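Local coordinates for protein branched-chain alpha-ketoacid decarboxylase (Lactococcus lactis, PDB 2VBF) that binds thiamine diphosphate and a magnesium ion and probably decarboxylates branched-chain and aromatic alpha-keto acids to aldehydes, at residues L262-S267 with K305-S310; Y110-P115 with I419-W424; T311-H316 with K559-L564. One frame throughout, in Å; residues are numbered along the deposited sequence.

Interaction 1 (L262-S267 with K305-S310)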
ATOM      1  N   LEU A 262      22.121 -19.724  -1.126  1.00 13.07           N
ATOM      2  CA  LEU A 262      22.063 -18.452  -1.846  1.00 12.93           C
ATOM      3  C   LEU A 262      21.750 -17.371  -0.811  1.00 13.25           C
ATOM      4  O   LEU A 262      21.465 -17.669   0.358  1.00 13.90           O
ATOM      5  CB  LEU A 262      20.968 -18.483  -2.919  1.00 15.35           C
ATOM      6  CG  LEU A 262      20.960 -19.645  -3.915  1.00 14.07           C
ATOM      7  CD1 LEU A 262      19.864 -19.408  -4.947  1.00 15.75           C
ATOM      8  CD2 LEU A 262      22.305 -19.819  -4.584  1.00 15.44           C
ATOM      9  N   ASN A 263      21.753 -16.110  -1.230  1.00 11.81           N
ATOM     10  CA  ASN A 263      21.259 -15.052  -0.348  1.00 12.81           C
ATOM     11  C   ASN A 263      19.716 -15.077  -0.237  1.00 12.48           C
ATOM     12  O   ASN A 263      19.151 -14.454   0.663  1.00 15.13           O
ATOM     13  CB  ASN A 263      21.810 -13.678  -0.750  1.00 14.54           C
ATOM     14  CG  ASN A 263      21.362 -13.227  -2.132  1.00 14.85           C
ATOM     15  OD1 ASN A 263      20.244 -13.515  -2.570  1.00 15.84           O
ATOM     16  ND2 ASN A 263      22.233 -12.492  -2.815  1.00 16.70           N
ATOM     17  N   PHE A 264      19.071 -15.815  -1.147  1.00 12.86           N
ATOM     18  CA  PHE A 264      17.627 -16.092  -1.130  1.00 12.14           C
ATOM     19  C   PHE A 264      17.498 -17.422  -0.396  1.00 13.23           C
ATOM     20  O   PHE A 264      17.741 -18.480  -0.966  1.00 13.89           O
ATOM     21  CB  PHE A 264      17.114 -16.207  -2.566  1.00 12.07           C
ATOM     22  CG  PHE A 264      15.619 -16.420  -2.723  1.00 13.15           C
ATOM     23  CD1 PHE A 264      14.698 -16.059  -1.745  1.00 11.52           C
ATOM     24  CD2 PHE A 264      15.143 -16.926  -3.926  1.00 12.45           C
ATOM     25  CE1 PHE A 264      13.317 -16.231  -1.967  1.00 12.95           C
ATOM     26  CE2 PHE A 264      13.782 -17.108  -4.159  1.00 13.49           C
ATOM     27  CZ  PHE A 264      12.866 -16.768  -3.178  1.00 10.62           C
ATOM     28  N   GLY A 265      17.140 -17.334   0.877  1.00 12.59           N
ATOM     29  CA  GLY A 265      17.189 -18.463   1.777  1.00 13.65           C
ATOM     30  C   GLY A 265      18.372 -18.447   2.732  1.00 13.67           C
ATOM     31  O   GLY A 265      18.651 -19.464   3.356  1.00 13.94           O
ATOM     32  N   LYS A 266      19.049 -17.303   2.888  1.00 13.34           N
ATOM     33  CA  LYS A 266      20.133 -17.205   3.857  1.00 13.50           C
ATOM     34  C   LYS A 266      19.601 -17.554   5.251  1.00 12.28           C
ATOM     35  O   LYS A 266      18.548 -17.067   5.645  1.00 12.19           O
ATOM     36  CB  LYS A 266      20.746 -15.806   3.862  1.00 12.69           C
ATOM     37  CG  LYS A 266      21.916 -15.642   4.829  1.00 12.52           C
ATOM     38  CD  LYS A 266      22.601 -14.292   4.665  1.00 12.78           C
ATOM     39  CE  LYS A 266      23.679 -14.081   5.706  1.00 12.95           C
ATOM     40  NZ  LYS A 266      24.943 -14.844   5.399  1.00 14.79           N
ATOM     41  N   SER A 267      20.351 -18.404   5.952  1.00 11.84           N
ATOM     42  CA  SER A 267      20.006 -18.977   7.264  1.00 13.31           C
ATOM     43  C   SER A 267      19.049 -20.176   7.172  1.00 13.24           C
ATOM     44  O   SER A 267      18.522 -20.623   8.193  1.00 13.92           O
ATOM     45  CB  SER A 267      19.526 -17.926   8.297  1.00 13.83           C
ATOM     46  OG  SER A 267      18.161 -17.555   8.153  1.00 13.30           O
ATOM     47  N   LYS A 305      15.593 -21.570  -5.282  1.00 12.15           N
ATOM     48  CA  LYS A 305      15.212 -20.994  -6.559  1.00 13.05           C
ATOM     49  C   LYS A 305      16.281 -20.007  -6.977  1.00 12.23           C
ATOM     50  O   LYS A 305      16.666 -19.143  -6.196  1.00 13.42           O
ATOM     51  CB  LYS A 305      13.830 -20.332  -6.541  1.00 13.83           C
ATOM     52  CG  LYS A 305      12.684 -21.330  -6.389  1.00 14.67           C
ATOM     53  CD  LYS A 305      11.325 -20.684  -6.607  1.00 14.58           C
ATOM     54  CE  LYS A 305      10.198 -21.703  -6.544  1.00 16.37           C
ATOM     55  NZ  LYS A 305       8.846 -21.098  -6.741  1.00 15.19           N
ATOM     56  N   LEU A 306      16.729 -20.151  -8.222  1.00 14.21           N
ATOM     57  CA  LEU A 306      17.795 -19.345  -8.781  1.00 14.19           C
ATOM     58  C   LEU A 306      17.230 -18.082  -9.433  1.00 14.54           C
ATOM     59  O   LEU A 306      16.601 -18.148 -10.479  1.00 15.29           O
ATOM     60  CB  LEU A 306      18.573 -20.173  -9.804  1.00 13.58           C
ATOM     61  CG  LEU A 306      19.180 -21.454  -9.203  1.00 15.01           C
ATOM     62  CD1 LEU A 306      19.447 -22.541 -10.282  1.00 17.58           C
ATOM     63  CD2 LEU A 306      20.434 -21.094  -8.404  1.00 15.55           C
ATOM     64  N   THR A 307      17.458 -16.939  -8.789  1.00 12.73           N
ATOM     65  CA  THR A 307      16.899 -15.652  -9.233  1.00 13.56           C
ATOM     66  C   THR A 307      18.035 -14.677  -9.574  1.00 13.25           C
ATOM     67  O   THR A 307      19.191 -14.924  -9.224  1.00 13.58           O
ATOM     68  CB  THR A 307      15.959 -15.013  -8.155  1.00 11.88           C
ATOM     69  OG1 THR A 307      16.728 -14.435  -7.091  1.00 13.41           O
ATOM     70  CG2 THR A 307      14.958 -16.056  -7.591  1.00 12.05           C
ATOM     71  N   ASP A 308      17.723 -13.550 -10.220  1.00 14.27           N
ATOM     72  CA  ASP A 308      18.808 -12.625 -10.620  1.00 15.24           C
ATOM     73  C   ASP A 308      19.687 -12.173  -9.444  1.00 16.27           C
ATOM     74  O   ASP A 308      20.920 -12.269  -9.507  1.00 16.49           O
ATOM     75  CB  ASP A 308      18.312 -11.420 -11.473  1.00 14.13           C
ATOM     76  CG  ASP A 308      17.293 -10.523 -10.770  1.00 17.51           C
ATOM     77  OD1 ASP A 308      16.728 -10.897  -9.716  1.00 17.35           O
ATOM     78  OD2 ASP A 308      17.048  -9.407 -11.311  1.00 14.05           O
ATOM     79  N   SER A 309      19.066 -11.731  -8.356  1.00 16.75           N
ATOM     80  CA  SER A 309      19.804 -11.149  -7.218  1.00 17.64           C
ATOM     81  C   SER A 309      20.564 -12.179  -6.368  1.00 17.75           C
ATOM     82  O   SER A 309      21.447 -11.803  -5.588  1.00 18.02           O
ATOM     83  CB  SER A 309      18.859 -10.352  -6.315  1.00 18.96           C
ATOM     84  OG  SER A 309      18.169  -9.355  -7.049  1.00 21.78           O
ATOM     85  N   SER A 310      20.211 -13.452  -6.520  1.00 14.61           N
ATOM     86  CA  SER A 310      20.787 -14.555  -5.742  1.00 15.65           C
ATOM     87  C   SER A 310      21.735 -15.442  -6.561  1.00 15.18           C
ATOM     88  O   SER A 310      22.238 -16.457  -6.059  1.00 16.22           O
ATOM     89  CB  SER A 310      19.670 -15.420  -5.139  1.00 14.25           C
ATOM     90  OG  SER A 310      18.812 -15.947  -6.130  1.00 16.70           O
TER
HETATM   91  O   HOH W   1      23.173 -15.701  -3.561  1.00 14.68           O
HETATM   92  O   HOH W   2      16.196 -20.240  -2.635  1.00 12.97           O
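Leu262, Asn263 and Phe264 press against the chain from Lys305 to Ser310, and Ser310 sits at the tight centre. Its CB lies 3.7 Å from Phe264 CB and only 3.2 Å from Asn263 OD1, a buried oxygen with no polar partner in the model. The same amide is fixed through its nitrogen: Asn263 ND2 donates to Ser309 O at 3.0 Å, nearly straight at 170° and almost within the amide plane. With CG between the backbone N and the carbonyl carbon (chi1 63°), the amide can reach across. Leu262 CD1 comes to 3.4 Å from Lys305 O, and its CD2 packs near Ser310 O. Phe264 CD2 is 3.5 Å from Lys305 O, which meets the ring edge, while Thr307 CG2 approaches obliquely. Beside Ser310, a water joins Asn263 N to Ser310 O.

The looser side is the touch of Leu262 CD1 on Leu306 CD2 at 3.9 Å and a second water between Phe264 O and Lys305 N. Gly265 takes the third position, at positive phi, of the type II beta turn from Asn263 to Lys266. Both loops leave the C-terminal ends of parallel strands, 259-261 and 298-302, and pack together as loops commonly do at that edge of a parallel-sheet alpha/beta domain.

Interaction 2 (Y110-P115 with I419-W424)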
ATOM      1  N   TYR A 110       3.664 -14.678  -1.241  1.00  9.84           N
ATOM      2  CA  TYR A 110       3.491 -15.714  -2.272  1.00 10.04           C
ATOM      3  C   TYR A 110       4.815 -15.986  -2.998  1.00 10.45           C
ATOM      4  O   TYR A 110       5.234 -17.143  -3.161  1.00 10.71           O
ATOM      5  CB  TYR A 110       2.393 -15.325  -3.276  1.00 10.67           C
ATOM      6  CG  TYR A 110       2.012 -16.488  -4.162  1.00  9.59           C
ATOM      7  CD1 TYR A 110       1.015 -17.367  -3.777  1.00  9.66           C
ATOM      8  CD2 TYR A 110       2.694 -16.744  -5.350  1.00 10.08           C
ATOM      9  CE1 TYR A 110       0.677 -18.470  -4.567  1.00 12.20           C
ATOM     10  CE2 TYR A 110       2.356 -17.832  -6.153  1.00 11.83           C
ATOM     11  CZ  TYR A 110       1.352 -18.684  -5.751  1.00 12.38           C
ATOM     12  OH  TYR A 110       1.025 -19.765  -6.550  1.00 14.59           O
ATOM     13  N   ALA A 111       5.471 -14.917  -3.430  1.00  9.57           N
ATOM     14  CA  ALA A 111       6.735 -15.039  -4.148  1.00  9.74           C
ATOM     15  C   ALA A 111       7.788 -15.818  -3.342  1.00 10.80           C
ATOM     16  O   ALA A 111       8.428 -16.724  -3.866  1.00 12.27           O
ATOM     17  CB  ALA A 111       7.260 -13.654  -4.547  1.00  9.51           C
ATOM     18  N   GLU A 112       7.966 -15.456  -2.070  1.00 10.31           N
ATOM     19  CA  GLU A 112       9.000 -16.075  -1.238  1.00 11.13           C
ATOM     20  C   GLU A 112       8.436 -17.187  -0.352  1.00 11.63           C
ATOM     21  O   GLU A 112       9.136 -17.731   0.501  1.00 11.75           O
ATOM     22  CB  GLU A 112       9.753 -14.998  -0.456  1.00 11.27           C
ATOM     23  CG  GLU A 112      10.330 -13.936  -1.437  1.00 10.94           C
ATOM     24  CD  GLU A 112      11.574 -13.212  -0.957  1.00 10.33           C
ATOM     25  OE1 GLU A 112      12.056 -13.474   0.165  1.00 11.14           O
ATOM     26  OE2 GLU A 112      12.055 -12.352  -1.737  1.00 11.20           O
ATOM     27  N   ASN A 113       7.164 -17.524  -0.574  1.00 10.92           N
ATOM     28  CA  ASN A 113       6.550 -18.742  -0.031  1.00 11.41           C
ATOM     29  C   ASN A 113       6.429 -18.761   1.501  1.00 11.07           C
ATOM     30  O   ASN A 113       6.953 -19.673   2.162  1.00 12.45           O
ATOM     31  CB  ASN A 113       7.317 -19.979  -0.542  1.00 12.08           C
ATOM     32  CG  ASN A 113       6.435 -21.209  -0.705  1.00 12.21           C
ATOM     33  OD1 ASN A 113       6.283 -21.721  -1.817  1.00 14.27           O
ATOM     34  ND2 ASN A 113       5.876 -21.707   0.397  1.00 12.68           N
ATOM     35  N   LEU A 114       5.746 -17.756   2.054  1.00 11.62           N
ATOM     36  CA  LEU A 114       5.486 -17.677   3.499  1.00 11.55           C
ATOM     37  C   LEU A 114       4.020 -17.941   3.846  1.00 10.38           C
ATOM     38  O   LEU A 114       3.104 -17.456   3.161  1.00 12.19           O
ATOM     39  CB  LEU A 114       5.904 -16.325   4.086  1.00 12.14           C
ATOM     40  CG  LEU A 114       7.407 -16.053   4.162  1.00 12.43           C
ATOM     41  CD1 LEU A 114       8.179 -17.277   4.695  1.00 13.66           C
ATOM     42  CD2 LEU A 114       7.960 -15.595   2.819  1.00 12.66           C
ATOM     43  N   PRO A 115       3.800 -18.762   4.889  1.00 10.02           N
ATOM     44  CA  PRO A 115       2.470 -19.205   5.285  1.00 11.92           C
ATOM     45  C   PRO A 115       1.698 -18.145   6.057  1.00 12.65           C
ATOM     46  O   PRO A 115       1.570 -18.213   7.288  1.00 12.24           O
ATOM     47  CB  PRO A 115       2.756 -20.469   6.106  1.00 12.30           C
ATOM     48  CG  PRO A 115       4.085 -20.232   6.675  1.00 11.90           C
ATOM     49  CD  PRO A 115       4.860 -19.425   5.665  1.00 12.35           C
ATOM     50  N   ILE A 419      16.777 -12.388   7.709  1.00 10.83           N
ATOM     51  CA  ILE A 419      15.611 -12.099   6.905  1.00 11.32           C
ATOM     52  C   ILE A 419      15.997 -11.053   5.844  1.00 10.58           C
ATOM     53  O   ILE A 419      16.459  -9.955   6.161  1.00 11.52           O
ATOM     54  CB  ILE A 419      14.435 -11.609   7.738  1.00 10.92           C
ATOM     55  CG1 ILE A 419      13.922 -12.734   8.639  1.00 12.42           C
ATOM     56  CG2 ILE A 419      13.331 -11.074   6.795  1.00 11.76           C
ATOM     57  CD1 ILE A 419      12.768 -12.320   9.572  1.00 11.88           C
ATOM     58  N   GLY A 420      15.856 -11.458   4.589  1.00 12.27           N
ATOM     59  CA  GLY A 420      16.002 -10.593   3.427  1.00 11.82           C
ATOM     60  C   GLY A 420      15.011 -11.072   2.371  1.00 12.31           C
ATOM     61  O   GLY A 420      14.552 -12.213   2.407  1.00  9.90           O
ATOM     62  N   GLN A 421      14.685 -10.198   1.427  1.00 10.33           N
ATOM     63  CA  GLN A 421      13.605 -10.454   0.470  1.00 10.83           C
ATOM     64  C   GLN A 421      14.115 -10.214  -0.953  1.00 10.34           C
ATOM     65  O   GLN A 421      13.629  -9.333  -1.649  1.00 10.35           O
ATOM     66  CB  GLN A 421      12.426  -9.538   0.801  1.00 11.51           C
ATOM     67  CG  GLN A 421      11.095  -9.926   0.182  1.00 10.22           C
ATOM     68  CD  GLN A 421      10.058  -8.829   0.296  1.00 12.47           C
ATOM     69  OE1 GLN A 421      10.366  -7.642   0.105  1.00 13.31           O
ATOM     70  NE2 GLN A 421       8.823  -9.208   0.605  1.00 11.49           N
ATOM     71  N   PRO A 422      15.105 -11.003  -1.396  1.00 11.42           N
ATOM     72  CA  PRO A 422      15.747 -10.711  -2.692  1.00 10.86           C
ATOM     73  C   PRO A 422      14.936 -10.991  -3.954  1.00 11.65           C
ATOM     74  O   PRO A 422      15.251 -10.424  -5.007  1.00 11.99           O
ATOM     75  CB  PRO A 422      16.987 -11.608  -2.670  1.00 11.04           C
ATOM     76  CG  PRO A 422      16.620 -12.739  -1.768  1.00 10.74           C
ATOM     77  CD  PRO A 422      15.724 -12.162  -0.729  1.00 11.97           C
ATOM     78  N   LEU A 423      13.946 -11.880  -3.877  1.00 10.17           N
ATOM     79  CA  LEU A 423      13.087 -12.143  -5.037  1.00  9.95           C
ATOM     80  C   LEU A 423      12.028 -11.036  -5.186  1.00 10.82           C
ATOM     81  O   LEU A 423      11.969 -10.347  -6.208  1.00  9.82           O
ATOM     82  CB  LEU A 423      12.409 -13.519  -4.939  1.00 10.23           C
ATOM     83  CG  LEU A 423      11.330 -13.769  -6.003  1.00 10.66           C
ATOM     84  CD1 LEU A 423      11.891 -13.582  -7.441  1.00 13.01           C
ATOM     85  CD2 LEU A 423      10.701 -15.161  -5.838  1.00  9.50           C
ATOM     86  N   TRP A 424      11.176 -10.869  -4.179  1.00 10.85           N
ATOM     87  CA  TRP A 424      10.122  -9.875  -4.293  1.00  9.28           C
ATOM     88  C   TRP A 424      10.721  -8.469  -4.211  1.00  9.63           C
ATOM     89  O   TRP A 424      10.432  -7.622  -5.056  1.00 11.35           O
ATOM     90  CB  TRP A 424       8.999 -10.101  -3.284  1.00  9.84           C
ATOM     91  CG  TRP A 424       7.766  -9.283  -3.585  1.00  9.80           C
ATOM     92  CD1 TRP A 424       7.155  -8.392  -2.749  1.00 10.11           C
ATOM     93  CD2 TRP A 424       7.012  -9.260  -4.812  1.00  9.86           C
ATOM     94  NE1 TRP A 424       6.056  -7.831  -3.364  1.00 10.74           N
ATOM     95  CE2 TRP A 424       5.947  -8.344  -4.632  1.00 10.24           C
ATOM     96  CE3 TRP A 424       7.117  -9.948  -6.030  1.00 10.91           C
ATOM     97  CZ2 TRP A 424       5.009  -8.082  -5.639  1.00 10.02           C
ATOM     98  CZ3 TRP A 424       6.187  -9.695  -7.020  1.00 10.50           C
ATOM     99  CH2 TRP A 424       5.161  -8.761  -6.830  1.00 10.01           C
TER
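Glu112, with Ala111 beside it, meets the loop 420-424, chiefly at Leu423 and Trp424. The carboxylate does the polar work. Glu112 OE2 accepts from Trp424 N at 3.0 Å, a fairly straight bond (161°) on the anti lone pair, and from Leu423 N at 2.9 Å, a weak bond bent to 129°. CG stands anti to the carbonyl carbon (chi1 -56°) and the chain runs extended, which carries the acid over to these two successive amides. Gln421 crosses it at about a right angle, its CG 3.2 Å from Glu112 OE2, while the amide beyond is engaged through OE1 with Ser426 N. Glu112 OE1 has its own partner, a salt bridge to Arg84, which also binds Gly420 O.

Ala111, in the last turn of helix 97-111, supplies the apolar half. Its CB is 4.0 Å from Leu423 CD2 and equally far from Trp424 CE3. Leu423 slides past Glu112 in the opposite direction, bringing CD2 to 3.4 Å from Ala111 O. Asn113, at positive phi, closes the helix with a Schellman motif. Trp424 NE1 is held by Asn104, and Trp424 O accepts from His136 of the second subunit, a residue of the thiamine diphosphate pocket.

With two backbone amides on one oxygen and Arg84 on the other, the buried acid is probably ionised, tying the N-terminal cofactor-binding domain to the chain leading into cofactor-binding Gly425.

Interaction 3 (T311-H316 with K559-L564)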
ATOM      1  N   THR A 311      21.992 -15.061  -7.814  1.00 15.70           N
ATOM      2  CA  THR A 311      22.911 -15.805  -8.686  1.00 15.83           C
ATOM      3  C   THR A 311      23.936 -14.913  -9.408  1.00 16.82           C
ATOM      4  O   THR A 311      24.515 -15.320 -10.417  1.00 16.66           O
ATOM      5  CB  THR A 311      22.144 -16.659  -9.737  1.00 16.33           C
ATOM      6  OG1 THR A 311      21.386 -15.807 -10.610  1.00 15.55           O
ATOM      7  CG2 THR A 311      21.233 -17.662  -9.051  1.00 17.80           C
ATOM      8  N   GLY A 312      24.175 -13.709  -8.878  1.00 17.26           N
ATOM      9  CA  GLY A 312      25.069 -12.748  -9.528  1.00 17.38           C
ATOM     10  C   GLY A 312      24.625 -12.462 -10.952  1.00 18.95           C
ATOM     11  O   GLY A 312      25.448 -12.461 -11.877  1.00 18.76           O
ATOM     12  N   ALA A 313      23.313 -12.258 -11.119  1.00 19.29           N
ATOM     13  CA  ALA A 313      22.662 -12.047 -12.425  1.00 18.62           C
ATOM     14  C   ALA A 313      22.821 -13.249 -13.362  1.00 19.54           C
ATOM     15  O   ALA A 313      23.230 -13.113 -14.525  1.00 17.80           O
ATOM     16  CB  ALA A 313      23.152 -10.744 -13.091  1.00 18.89           C
ATOM     17  N   PHE A 314      22.484 -14.422 -12.829  1.00 17.60           N
ATOM     18  CA  PHE A 314      22.448 -15.672 -13.576  1.00 18.07           C
ATOM     19  C   PHE A 314      23.830 -16.092 -14.089  1.00 17.44           C
ATOM     20  O   PHE A 314      23.946 -16.635 -15.184  1.00 19.59           O
ATOM     21  CB  PHE A 314      21.447 -15.570 -14.731  1.00 17.22           C
ATOM     22  CG  PHE A 314      20.063 -15.117 -14.305  1.00 17.88           C
ATOM     23  CD1 PHE A 314      19.284 -15.910 -13.483  1.00 17.31           C
ATOM     24  CD2 PHE A 314      19.548 -13.903 -14.734  1.00 17.74           C
ATOM     25  CE1 PHE A 314      18.002 -15.513 -13.108  1.00 17.50           C
ATOM     26  CE2 PHE A 314      18.264 -13.500 -14.360  1.00 17.58           C
ATOM     27  CZ  PHE A 314      17.500 -14.305 -13.539  1.00 18.03           C
ATOM     28  N   THR A 315      24.863 -15.859 -13.280  1.00 16.88           N
ATOM     29  CA  THR A 315      26.233 -16.274 -13.621  1.00 17.36           C
ATOM     30  C   THR A 315      26.682 -17.525 -12.839  1.00 18.15           C
ATOM     31  O   THR A 315      27.874 -17.795 -12.724  1.00 19.92           O
ATOM     32  CB  THR A 315      27.240 -15.130 -13.375  1.00 16.24           C
ATOM     33  OG1 THR A 315      27.153 -14.673 -12.024  1.00 17.45           O
ATOM     34  CG2 THR A 315      26.975 -13.951 -14.326  1.00 16.67           C
ATOM     35  N   HIS A 316      25.712 -18.263 -12.304  1.00 19.08           N
ATOM     36  CA  HIS A 316      25.941 -19.548 -11.643  1.00 18.71           C
ATOM     37  C   HIS A 316      26.318 -20.642 -12.644  1.00 19.45           C
ATOM     38  O   HIS A 316      26.019 -20.541 -13.840  1.00 20.03           O
ATOM     39  CB  HIS A 316      24.689 -19.975 -10.864  1.00 18.27           C
ATOM     40  CG  HIS A 316      23.458 -20.092 -11.715  1.00 18.72           C
ATOM     41  ND1 HIS A 316      22.856 -18.999 -12.303  1.00 19.84           N
ATOM     42  CD2 HIS A 316      22.716 -21.167 -12.072  1.00 20.35           C
ATOM     43  CE1 HIS A 316      21.802 -19.397 -12.990  1.00 19.90           C
ATOM     44  NE2 HIS A 316      21.694 -20.707 -12.870  1.00 20.50           N
ATOM     45  N   LYS A 559      28.679  -2.802  -5.720  1.00 22.53           N
ATOM     46  CA  LYS A 559      29.418  -2.143  -6.791  1.00 24.32           C
ATOM     47  C   LYS A 559      29.410  -3.021  -8.040  1.00 24.36           C
ATOM     48  O   LYS A 559      29.291  -2.518  -9.156  1.00 24.72           O
ATOM     49  CB  LYS A 559      30.853  -1.829  -6.359  1.00 25.49           C
ATOM     50  CG  LYS A 559      30.940  -0.710  -5.330  1.00 27.42           C
ATOM     51  CD  LYS A 559      32.375  -0.278  -5.076  1.00 29.07           C
ATOM     52  CE  LYS A 559      32.960   0.548  -6.227  1.00 31.95           C
ATOM     53  NZ  LYS A 559      32.161   1.775  -6.527  1.00 33.00           N
ATOM     54  N   LYS A 560      29.505  -4.335  -7.845  1.00 23.62           N
ATOM     55  CA  LYS A 560      29.497  -5.285  -8.956  1.00 24.02           C
ATOM     56  C   LYS A 560      28.079  -5.552  -9.454  1.00 23.28           C
ATOM     57  O   LYS A 560      27.818  -5.537 -10.651  1.00 21.02           O
ATOM     58  CB  LYS A 560      30.166  -6.592  -8.540  1.00 25.07           C
ATOM     59  CG  LYS A 560      31.619  -6.423  -8.103  1.00 26.51           C
ATOM     60  CD  LYS A 560      32.207  -7.730  -7.610  1.00 28.22           C
ATOM     61  CE  LYS A 560      33.653  -7.559  -7.155  1.00 30.47           C
ATOM     62  NZ  LYS A 560      34.545  -7.130  -8.287  1.00 33.51           N
ATOM     63  N   MET A 561      27.161  -5.775  -8.521  1.00 21.95           N
ATOM     64  CA  MET A 561      25.787  -6.142  -8.875  1.00 22.75           C
ATOM     65  C   MET A 561      25.001  -5.002  -9.533  1.00 22.88           C
ATOM     66  O   MET A 561      24.105  -5.240 -10.371  1.00 21.46           O
ATOM     67  CB  MET A 561      25.059  -6.634  -7.626  1.00 23.24           C
ATOM     68  CG  MET A 561      23.812  -7.390  -7.928  1.00 25.72           C
ATOM     69  SD  MET A 561      24.108  -8.955  -8.768  1.00 27.34           S
ATOM     70  CE  MET A 561      22.503  -9.164  -9.556  1.00 26.50           C
ATOM     71  N   GLY A 562      25.310  -3.767  -9.141  1.00 22.66           N
ATOM     72  CA  GLY A 562      24.682  -2.580  -9.726  1.00 22.78           C
ATOM     73  C   GLY A 562      24.858  -2.557 -11.235  1.00 22.99           C
ATOM     74  O   GLY A 562      23.916  -2.265 -11.977  1.00 22.36           O
ATOM     75  N   LYS A 563      26.072  -2.882 -11.680  1.00 22.51           N
ATOM     76  CA  LYS A 563      26.394  -2.866 -13.101  1.00 22.83           C
ATOM     77  C   LYS A 563      25.725  -4.032 -13.839  1.00 21.86           C
ATOM     78  O   LYS A 563      25.370  -3.913 -15.010  1.00 22.13           O
ATOM     79  CB  LYS A 563      27.918  -2.867 -13.287  1.00 24.86           C
ATOM     80  CG  LYS A 563      28.617  -1.645 -12.654  1.00 26.19           C
ATOM     81  CD  LYS A 563      28.188  -0.341 -13.330  1.00 28.63           C
ATOM     82  CE  LYS A 563      28.739   0.915 -12.648  1.00 29.02           C
ATOM     83  NZ  LYS A 563      27.755   1.558 -11.715  1.00 29.36           N
ATOM     84  N   LEU A 564      25.519  -5.147 -13.138  1.00 21.79           N
ATOM     85  CA  LEU A 564      24.855  -6.302 -13.726  1.00 20.82           C
ATOM     86  C   LEU A 564      23.352  -6.069 -13.857  1.00 20.77           C
ATOM     87  O   LEU A 564      22.754  -6.501 -14.847  1.00 20.11           O
ATOM     88  CB  LEU A 564      25.149  -7.568 -12.920  1.00 19.66           C
ATOM     89  CG  LEU A 564      26.635  -7.944 -12.856  1.00 20.12           C
ATOM     90  CD1 LEU A 564      26.858  -9.186 -11.993  1.00 20.47           C
ATOM     91  CD2 LEU A 564      27.180  -8.157 -14.267  1.00 21.18           C
TER
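The peptide group joining Gly312 and Ala313 turns one face to Met561 and Leu564. Over that face, Met561 CE stands 3.6 Å from Ala313 N and Leu564 CD1 stands 3.6 Å from Gly312 O. Thr315 OG1 approaches the same carbonyl oxygen from the other side of the plane, tilted from it, at 2.8 Å. Farther from the helix, the His316 ring meets Phe314 CA at its edge, in plane, and Phe314 packs on Phe133 of the second subunit.

Gly312, Ala313 and Phe314 all have positive phi near 60°, which makes this a short left-handed helical turn, closed by the bond from Thr315 N to Thr311 O. An ST motif, Phe314 N to Thr311 OG1, braces it. Positive phi at Gly312 by itself favours glycine.

The turn lies in the loop after strand 298-302 of the central domain and packs on helix 556-568 through Met561 and Leu564, three residues apart. The Met561 side chain leaves the helix with CG opposite the main-chain nitrogen (chi1 -163°) and then bends at chi2 (66°), which lays SD 4.0 Å from Gly312 CA and puts CE 3.9 Å from Ala313 CB. The Ala313 methyl also touches Leu564 CB at 3.8 Å. Trimming Met561 to an alanine would probably open a gap over the Ala313 amide, leaving Leu564 to carry the packing.

How the interactions relate
Along the chain, segment 110-115 comes first, then both segments of interaction 1, then 311-316, 419-424 and 559-564; interaction 1 therefore falls between the halves of interaction 2, whereas interactions 2 and 3 cross. Interactions 1 and 2 have centres 10 Å apart and meet where Phe264 packs on Glu112, Pro422 and Leu423. The centres of interactions 1 and 3 are 12 Å apart; the two share the loop after strand 298-302, where Asp308 O probably accepts from Ala313 N, 2.9 Å away. Interactions 2 and 3 do not touch. The central domain's loops thus bridge the N- and C-terminal cofactor-binding domains and the C-terminal helix 556-568, with the side chain of Ser309 about 9 Å from bound thiamine diphosphate.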